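Local structure of porin B (Pseudomonas putida, 4GEY) at residues F350-H356 with R387-E393. The protein forms an outer-membrane beta-barrel channel that probably admits sugars such as glucose into the periplasm. The protein carries 2 engineered substitutions. Residues are numbered along the deposited sequence.
With DMU (decyl-beta-D-maltopyranoside), chain L.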
loop_
_atom_site.group_PDB
_atom_site.type_symbol
_atom_site.label_atom_id
_atom_site.label_comp_id
_atom_site.label_asym_id
_atom_site.label_seq_id
_atom_site.Cartn_x
_atom_site.Cartn_y
_atom_site.Cartn_z
ATOM N N PHE A 350 12.047 5.506 10.770
ATOM C CA PHE A 350 11.181 6.568 11.251
ATOM C C PHE A 350 10.496 7.285 10.098
ATOM O O PHE A 350 11.146 7.651 9.120
ATOM C CB PHE A 350 11.947 7.571 12.085
ATOM C CG PHE A 350 11.136 8.764 12.444
ATOM C CD1 PHE A 350 10.133 8.663 13.390
ATOM C CD2 PHE A 350 11.343 9.978 11.813
ATOM C CE1 PHE A 350 9.356 9.756 13.712
ATOM C CE2 PHE A 350 10.579 11.072 12.132
ATOM C CZ PHE A 350 9.579 10.964 13.084
ATOM N N GLY A 351 9.188 7.495 10.217
ATOM C CA GLY A 351 8.424 8.129 9.163
ATOM C C GLY A 351 7.315 9.031 9.666
ATOM O O GLY A 351 6.679 8.748 10.677
ATOM N N VAL A 352 7.066 10.118 8.948
ATOM C CA VAL A 352 5.975 11.029 9.282
ATOM C C VAL A 352 5.159 11.208 8.027
ATOM O O VAL A 352 5.723 11.361 6.947
ATOM C CB VAL A 352 6.461 12.438 9.690
ATOM C CG1 VAL A 352 5.472 13.078 10.669
ATOM C CG2 VAL A 352 7.851 12.386 10.292
ATOM N N ALA A 353 3.838 11.180 8.166
ATOM C CA ALA A 353 2.945 11.372 7.035
ATOM C C ALA A 353 1.876 12.366 7.392
ATOM O O ALA A 353 1.436 12.434 8.528
ATOM C CB ALA A 353 2.309 10.070 6.625
ATOM N N ARG A 354 1.461 13.137 6.399
ATOM C CA ARG A 354 0.368 14.080 6.542
ATOM C C ARG A 354 -0.667 13.714 5.495
ATOM O O ARG A 354 -0.333 13.515 4.332
ATOM C CB ARG A 354 0.880 15.499 6.317
ATOM C CG ARG A 354 -0.195 16.544 6.193
ATOM C CD ARG A 354 0.386 17.889 5.815
ATOM N NE ARG A 354 -0.699 18.839 5.630
ATOM C CZ ARG A 354 -1.209 19.172 4.449
ATOM N NH1 ARG A 354 -0.704 18.649 3.348
ATOM N NH2 ARG A 354 -2.212 20.041 4.369
ATOM N N ILE A 355 -1.918 13.590 5.918
ATOM C CA ILE A 355 -3.015 13.239 5.021
ATOM C C ILE A 355 -4.096 14.300 5.100
ATOM O O ILE A 355 -4.834 14.383 6.086
ATOM C CB ILE A 355 -3.629 11.896 5.413
ATOM C CG1 ILE A 355 -2.541 10.815 5.436
ATOM C CG2 ILE A 355 -4.751 11.533 4.463
ATOM C CD1 ILE A 355 -2.914 9.560 6.222
ATOM N N HIS A 356 -4.195 15.121 4.068
ATOM C CA HIS A 356 -5.153 16.222 4.090
ATOM C C HIS A 356 -6.478 15.893 3.391
ATOM O O HIS A 356 -6.488 15.294 2.318
ATOM C CB HIS A 356 -4.533 17.479 3.490
ATOM C CG HIS A 356 -5.464 18.645 3.450
ATOM N ND1 HIS A 356 -6.116 19.039 2.301
ATOM C CD2 HIS A 356 -5.860 19.502 4.422
ATOM C CE1 HIS A 356 -6.869 20.090 2.566
ATOM N NE2 HIS A 356 -6.733 20.391 3.845
ATOM N N ARG A 387 -10.394 17.015 8.705
ATOM C CA ARG A 387 -9.417 18.034 8.339
ATOM C C ARG A 387 -8.058 17.448 7.924
ATOM O O ARG A 387 -7.779 17.335 6.740
ATOM C CB ARG A 387 -9.295 19.084 9.458
ATOM C CG ARG A 387 -10.615 19.304 10.214
ATOM C CD ARG A 387 -10.503 20.312 11.360
ATOM N NE ARG A 387 -10.920 21.654 10.956
ATOM C CZ ARG A 387 -11.982 22.288 11.441
ATOM N NH1 ARG A 387 -12.746 21.718 12.364
ATOM N NH2 ARG A 387 -12.275 23.505 11.001
ATOM N N THR A 388 -7.209 17.082 8.874
ATOM C CA THR A 388 -5.879 16.575 8.523
ATOM C C THR A 388 -5.407 15.555 9.546
ATOM O O THR A 388 -5.409 15.827 10.742
ATOM C CB THR A 388 -4.834 17.703 8.449
ATOM O OG1 THR A 388 -5.343 18.795 7.669
ATOM C CG2 THR A 388 -3.547 17.194 7.830
ATOM N N GLU A 389 -5.009 14.386 9.059
ATOM C CA GLU A 389 -4.552 13.289 9.897
ATOM C C GLU A 389 -3.050 13.172 9.727
ATOM O O GLU A 389 -2.532 13.269 8.606
ATOM C CB GLU A 389 -5.223 11.987 9.463
ATOM C CG GLU A 389 -4.689 10.725 10.126
ATOM C CD GLU A 389 -5.351 9.437 9.599
ATOM O OE1 GLU A 389 -4.630 8.445 9.369
ATOM O OE2 GLU A 389 -6.588 9.409 9.415
ATOM N N TYR A 390 -2.345 12.983 10.838
ATOM C CA TYR A 390 -0.909 12.747 10.780
ATOM C C TYR A 390 -0.594 11.358 11.319
ATOM O O TYR A 390 -1.264 10.875 12.237
ATOM C CB TYR A 390 -0.135 13.815 11.564
ATOM C CG TYR A 390 -0.211 15.192 10.943
ATOM C CD1 TYR A 390 -1.349 15.977 11.085
ATOM C CD2 TYR A 390 0.858 15.713 10.222
ATOM C CE1 TYR A 390 -1.426 17.241 10.525
ATOM C CE2 TYR A 390 0.793 16.977 9.660
ATOM C CZ TYR A 390 -0.355 17.733 9.814
ATOM O OH TYR A 390 -0.446 18.977 9.258
ATOM N N ASN A 391 0.413 10.712 10.738
ATOM C CA ASN A 391 0.867 9.419 11.234
ATOM C C ASN A 391 2.361 9.458 11.403
ATOM O O ASN A 391 3.062 10.102 10.611
ATOM C CB ASN A 391 0.527 8.288 10.262
ATOM C CG ASN A 391 -0.950 7.937 10.244
ATOM O OD1 ASN A 391 -1.360 6.877 10.736
ATOM N ND2 ASN A 391 -1.756 8.809 9.649
ATOM N N ALA A 392 2.854 8.760 12.424
ATOM C CA ALA A 392 4.288 8.577 12.577
ATOM C C ALA A 392 4.613 7.196 13.131
ATOM O O ALA A 392 3.902 6.672 13.998
ATOM C CB ALA A 392 4.888 9.668 13.446
ATOM N N GLU A 393 5.692 6.608 12.624
ATOM C CA GLU A 393 6.161 5.330 13.134
ATOM C C GLU A 393 7.665 5.352 13.390
ATOM O O GLU A 393 8.449 5.891 12.609
ATOM C CB GLU A 393 5.790 4.203 12.162
ATOM C CG GLU A 393 6.211 2.788 12.600
ATOM C CD GLU A 393 5.703 1.688 11.651
ATOM O OE1 GLU A 393 4.729 1.943 10.903
ATOM O OE2 GLU A 393 6.277 0.571 11.645
HETATM C C1 DMU L . -4.193 20.718 12.766
HETATM C C2 DMU L . -5.516 21.144 12.367
HETATM C C3 DMU L . -6.200 22.278 13.045
HETATM C C4 DMU L . -5.255 23.229 13.814
HETATM O O5 DMU L . -4.224 22.359 14.565
HETATM C C6 DMU L . -3.420 21.581 13.657
HETATM O O7 DMU L . -6.925 23.076 12.079
HETATM O O16 DMU L . -2.426 20.869 14.410
HETATM C C18 DMU L . -1.061 20.969 14.005
HETATM C C19 DMU L . -0.062 19.919 14.558
HETATM C C22 DMU L . 0.536 18.818 13.609
HETATM C C25 DMU L . 1.498 17.818 14.255
HETATM C C28 DMU L . 1.892 16.544 13.534
HETATM C C31 DMU L . 2.376 15.393 14.392
HETATM C C34 DMU L . 3.068 14.211 13.748
HETATM C C37 DMU L . 2.833 12.846 14.315
HETATM O O49 DMU L . -3.434 20.497 11.503
HETATM O O55 DMU L . -6.368 19.944 12.290
HETATM C C57 DMU L . -5.885 24.064 14.676
HETATM O O61 DMU L . -5.226 24.370 15.857
HETATM C C5 DMU L . -8.735 24.652 11.911
HETATM C C7 DMU L . -9.110 25.543 12.963
HETATM C C8 DMU L . -10.037 24.952 13.935
HETATM C C9 DMU L . -9.450 23.688 14.625
HETATM O O1 DMU L . -8.615 22.871 13.628
HETATM C C10 DMU L . -8.299 23.297 12.281
HETATM O O2 DMU L . -10.339 25.882 14.934
HETATM O O3 DMU L . -7.709 25.305 11.087
HETATM O O4 DMU L . -9.738 26.709 12.346
HETATM C C11 DMU L . -10.403 22.916 15.112
HETATM O O6 DMU L . -10.023 21.757 15.764
#
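A decyl-maltoside detergent lies along the face of this strand pair that carries Val-352, Arg-354, Tyr-390 and Ala-392: its alkyl carbon C28 sits over one face of the Tyr-390 ring, 3.6 Å from CD2, and C37, the last alkyl carbon modelled, is 3.9 Å from Ala-392 CB. At the maltose end, Arg-387 NE comes within 3.4 Å of DMU C10. Beneath the detergent, the strands run antiparallel at 171°, their axes 4.7 Å apart. Three hydrogen-bonded pairs fix the register, each with two N-H...O bonds: Gly-351 N to Glu-393 O (3.0 Å) and Glu-393 N to Gly-351 O (3.1 Å), Ala-353 N to Asn-391 O (2.8 Å) and Asn-391 N to Ala-353 O (3.0 Å), Ile-355 N to Glu-389 O (2.8 Å) and Glu-389 N to Ile-355 O (3.0 Å). At Arg-354/Tyr-390, one of the non-hydrogen-bonded pairs alternating with them, the extended arginine lays CG 3.6 Å from Tyr-390 CE2, while its NH1 bonds to Gln-330 on the preceding strand. The opposite face is mixed: Asn-391 ND2 donates to Glu-389 OE1 (2.9 Å, N-H...O angle 174°), and Ile-355 CD1 lies 3.7 Å from that same ND2. Glu-389 also accepts from the backbone of Phe-116 and Ser-117, and Glu-393 from that of Gln-166 and Asn-167, so loops cover this side. Antiparallel neighbours with a detergent-facing outside and loop-contacted inside fit the wall of an outer-membrane beta-barrel, here an OprB-family porin.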